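Local coordinates for topoisomerase I-like protein (Leishmania donovani, PDB 2B9S) that forms the large subunit of a heterodimeric type IB topoisomerase, which relaxes supercoiled DNA by cutting and resealing one strand through a covalent protein-DNA intermediate, at a contact of chain A with DNA. Coordinates in Å, arbitrary orientation; residue numbers count along the deposited sequence, not the author numbering.

A contact of chain A with DNA. Residues 211-214, 228, 230. With nucleotides of chain B.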
ATOM      1  N   THR A 211       3.234 -12.996 -19.303  1.00 28.40           N
ATOM      2  CA  THR A 211       4.181 -13.001 -18.181  1.00 26.51           C
ATOM      3  C   THR A 211       3.817 -11.980 -17.102  1.00 27.47           C
ATOM      4  O   THR A 211       4.525 -11.869 -16.085  1.00 25.50           O
ATOM      5  CB  THR A 211       5.641 -12.745 -18.641  1.00 27.08           C
ATOM      6  OG1 THR A 211       5.738 -11.440 -19.237  1.00 26.85           O
ATOM      7  CG2 THR A 211       6.110 -13.809 -19.646  1.00 25.03           C
ATOM      8  N   VAL A 212       2.724 -11.239 -17.325  1.00 25.80           N
ATOM      9  CA  VAL A 212       2.199 -10.282 -16.326  1.00 25.41           C
ATOM     10  C   VAL A 212       0.740 -10.584 -15.936  1.00 26.11           C
ATOM     11  O   VAL A 212       0.068 -11.347 -16.628  1.00 27.50           O
ATOM     12  CB  VAL A 212       2.438  -8.755 -16.736  1.00 22.92           C
ATOM     13  CG1 VAL A 212       3.939  -8.487 -16.948  1.00 20.09           C
ATOM     14  CG2 VAL A 212       1.623  -8.338 -17.970  1.00 18.36           C
ATOM     15  N   THR A 213       0.266  -9.978 -14.838  1.00 26.06           N
ATOM     16  CA  THR A 213      -1.029 -10.307 -14.208  1.00 25.38           C
ATOM     17  C   THR A 213      -2.023  -9.146 -14.259  1.00 25.64           C
ATOM     18  O   THR A 213      -3.107  -9.209 -13.651  1.00 24.64           O
ATOM     19  CB  THR A 213      -0.892 -10.669 -12.701  1.00 26.16           C
ATOM     20  OG1 THR A 213      -0.436  -9.521 -11.968  1.00 28.77           O
ATOM     21  CG2 THR A 213       0.046 -11.817 -12.469  1.00 25.81           C
ATOM     22  N   TRP A 214      -1.641  -8.068 -14.942  1.00 25.34           N
ATOM     23  CA  TRP A 214      -2.471  -6.872 -14.996  1.00 23.35           C
ATOM     24  C   TRP A 214      -3.278  -6.795 -16.277  1.00 24.47           C
ATOM     25  O   TRP A 214      -2.846  -7.324 -17.315  1.00 24.92           O
ATOM     26  CB  TRP A 214      -1.632  -5.600 -14.799  1.00 21.04           C
ATOM     27  CG  TRP A 214      -0.433  -5.390 -15.698  1.00 19.53           C
ATOM     28  CD1 TRP A 214       0.876  -5.697 -15.405  1.00 18.44           C
ATOM     29  CD2 TRP A 214      -0.405  -4.720 -16.984  1.00 18.07           C
ATOM     30  NE1 TRP A 214       1.693  -5.299 -16.445  1.00 17.67           N
ATOM     31  CE2 TRP A 214       0.933  -4.692 -17.411  1.00 16.80           C
ATOM     32  CE3 TRP A 214      -1.385  -4.158 -17.807  1.00 17.30           C
ATOM     33  CZ2 TRP A 214       1.315  -4.136 -18.630  1.00 20.46           C
ATOM     34  CZ3 TRP A 214      -1.008  -3.601 -19.009  1.00 18.60           C
ATOM     35  CH2 TRP A 214       0.329  -3.583 -19.410  1.00 19.53           C
ATOM     36  N   TYR A 228      -2.023   0.066 -12.168  1.00 24.75           N
ATOM     37  CA  TYR A 228      -2.491  -1.161 -12.807  1.00 24.58           C
ATOM     38  C   TYR A 228      -3.838  -1.569 -12.310  1.00 25.62           C
ATOM     39  O   TYR A 228      -4.119  -1.486 -11.114  1.00 25.83           O
ATOM     40  CB  TYR A 228      -1.571  -2.332 -12.510  1.00 22.26           C
ATOM     41  CG  TYR A 228      -0.156  -2.123 -12.918  1.00 22.63           C
ATOM     42  CD1 TYR A 228       0.266  -2.457 -14.198  1.00 20.24           C
ATOM     43  CD2 TYR A 228       0.791  -1.628 -12.003  1.00 21.66           C
ATOM     44  CE1 TYR A 228       1.546  -2.277 -14.570  1.00 20.43           C
ATOM     45  CE2 TYR A 228       2.082  -1.431 -12.391  1.00 20.20           C
ATOM     46  CZ  TYR A 228       2.452  -1.765 -13.668  1.00 19.73           C
ATOM     47  OH  TYR A 228       3.756  -1.605 -14.052  1.00 21.41           O
ATOM     48  N   MET A 230      -5.713  -4.770 -11.576  1.00 30.53           N
ATOM     49  CA  MET A 230      -5.356  -6.156 -11.252  1.00 32.61           C
ATOM     50  C   MET A 230      -6.552  -6.920 -10.644  1.00 32.02           C
ATOM     51  O   MET A 230      -7.600  -6.321 -10.358  1.00 32.02           O
ATOM     52  CB  MET A 230      -4.102  -6.170 -10.346  1.00 33.62           C
ATOM     53  CG  MET A 230      -2.784  -5.832 -11.127  1.00 33.32           C
ATOM     54  SD  MET A 230      -1.295  -6.092 -10.171  1.00 37.49           S
ATOM     55  CE  MET A 230       0.074  -5.480 -11.196  1.00 34.09           C
TER
ATOM     56  P    DA B   7       5.160  -4.048 -16.544  1.00 25.09           P
ATOM     57  OP1  DA B   7       5.073  -5.052 -17.629  1.00 28.71           O
ATOM     58  OP2  DA B   7       4.288  -2.857 -16.514  1.00 25.08           O
ATOM     59  O5'  DA B   7       4.957  -4.820 -15.180  1.00 24.86           O
ATOM     60  C5'  DA B   7       5.818  -5.870 -14.823  1.00 23.51           C
ATOM     61  C4'  DA B   7       5.502  -6.332 -13.415  1.00 23.37           C
ATOM     62  O4'  DA B   7       6.207  -5.468 -12.492  1.00 21.46           O
ATOM     63  C3'  DA B   7       4.037  -6.315 -12.961  1.00 22.38           C
ATOM     64  O3'  DA B   7       3.903  -7.359 -12.017  1.00 26.72           O
ATOM     65  C2'  DA B   7       3.939  -5.048 -12.157  1.00 20.86           C
ATOM     66  C1'  DA B   7       5.309  -5.112 -11.471  1.00 19.48           C
ATOM     67  N9   DA B   7       5.712  -3.837 -10.869  1.00 19.68           N
ATOM     68  C8   DA B   7       5.478  -2.607 -11.400  1.00 18.06           C
ATOM     69  N7   DA B   7       5.926  -1.646 -10.654  1.00 18.41           N
ATOM     70  C5   DA B   7       6.469  -2.262  -9.563  1.00 15.33           C
ATOM     71  C6   DA B   7       7.099  -1.746  -8.428  1.00 16.01           C
ATOM     72  N6   DA B   7       7.261  -0.429  -8.225  1.00 16.84           N
ATOM     73  N1   DA B   7       7.531  -2.631  -7.513  1.00 15.82           N
ATOM     74  C2   DA B   7       7.373  -3.939  -7.752  1.00 16.54           C
ATOM     75  N3   DA B   7       6.776  -4.533  -8.785  1.00 16.07           N
ATOM     76  C4   DA B   7       6.346  -3.628  -9.668  1.00 17.40           C
ATOM     77  P    DC B   8       3.115  -8.721 -12.246  1.00 25.69           P
ATOM     78  OP1  DC B   8       4.045  -9.699 -12.773  1.00 26.89           O
ATOM     79  OP2  DC B   8       1.862  -8.453 -13.010  1.00 25.14           O
ATOM     80  O5'  DC B   8       2.530  -8.953 -10.773  1.00 28.02           O
ATOM     81  C5'  DC B   8       3.199  -9.445  -9.679  1.00 29.40           C
ATOM     82  C4'  DC B   8       3.345  -8.438  -8.524  1.00 26.90           C
ATOM     83  O4'  DC B   8       3.666  -7.089  -8.914  1.00 23.57           O
ATOM     84  C3'  DC B   8       2.238  -8.215  -7.512  1.00 26.49           C
ATOM     85  O3'  DC B   8       2.040  -9.412  -6.743  1.00 28.34           O
ATOM     86  C2'  DC B   8       2.940  -7.145  -6.670  1.00 23.61           C
ATOM     87  C1'  DC B   8       3.884  -6.460  -7.665  1.00 21.56           C
ATOM     88  N1   DC B   8       3.640  -4.977  -7.736  1.00 20.32           N
ATOM     89  C2   DC B   8       4.221  -4.170  -6.743  1.00 18.57           C
ATOM     90  O2   DC B   8       4.919  -4.696  -5.866  1.00 19.12           O
ATOM     91  N3   DC B   8       4.007  -2.831  -6.774  1.00 17.00           N
ATOM     92  C4   DC B   8       3.245  -2.290  -7.735  1.00 18.89           C
ATOM     93  N4   DC B   8       3.091  -0.962  -7.700  1.00 19.19           N
ATOM     94  C5   DC B   8       2.621  -3.094  -8.761  1.00 19.13           C
ATOM     95  C6   DC B   8       2.839  -4.429  -8.716  1.00 18.71           C
TER
HETATM   96  O   HOH W   1       4.399 -12.237 -13.381  1.00 19.67           O
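Thr213 holds the phosphate of DC8 with two donors, in the manner by which type IB topoisomerases hold duplex DNA through its backbone. The backbone N of Thr213 donates to the phosphate oxygen OP2 at 2.9 Å, with 155° at the hydrogen, and the side-chain hydroxyl OG1 reaches the same oxygen at 2.7 Å. With chi1 at 65°, OG1 sits between the backbone N and the carbonyl carbon, which turns the hydroxyl to the oxygen already held by the main chain. The other non-bridging oxygen, OP1, is met indirectly: a water lies 2.6 Å from it and 2.7 Å from the carbonyl O of Thr211. One phosphate further toward the 5' end, the Tyr228 hydroxyl OH donates to OP2 of DA7 at 2.8 Å, the acceptor lying in the plane of the phenol ring at its edge.

Apolar and edge contacts lie beside these bonds. The Tyr228 ring comes alongside the major-groove edge of the paired bases, CE2 standing 3.7 Å from C8 of DA7 and CD2 near C5 of DC8, apolar contacts that probably read little sequence. Trp214 is sandwiched between CG2 of Val212 on one face and CD1 of Tyr228 on the other, both toward the rim, and directs its indole edge at the DA7 phosphate, whose OP1 lies in the ring plane. Val212 CG1 packs on C5' of DA7. The chain of Met230, extended through SD (chi3 -174°), brings CE to within 3.9 Å of C6 of DC8.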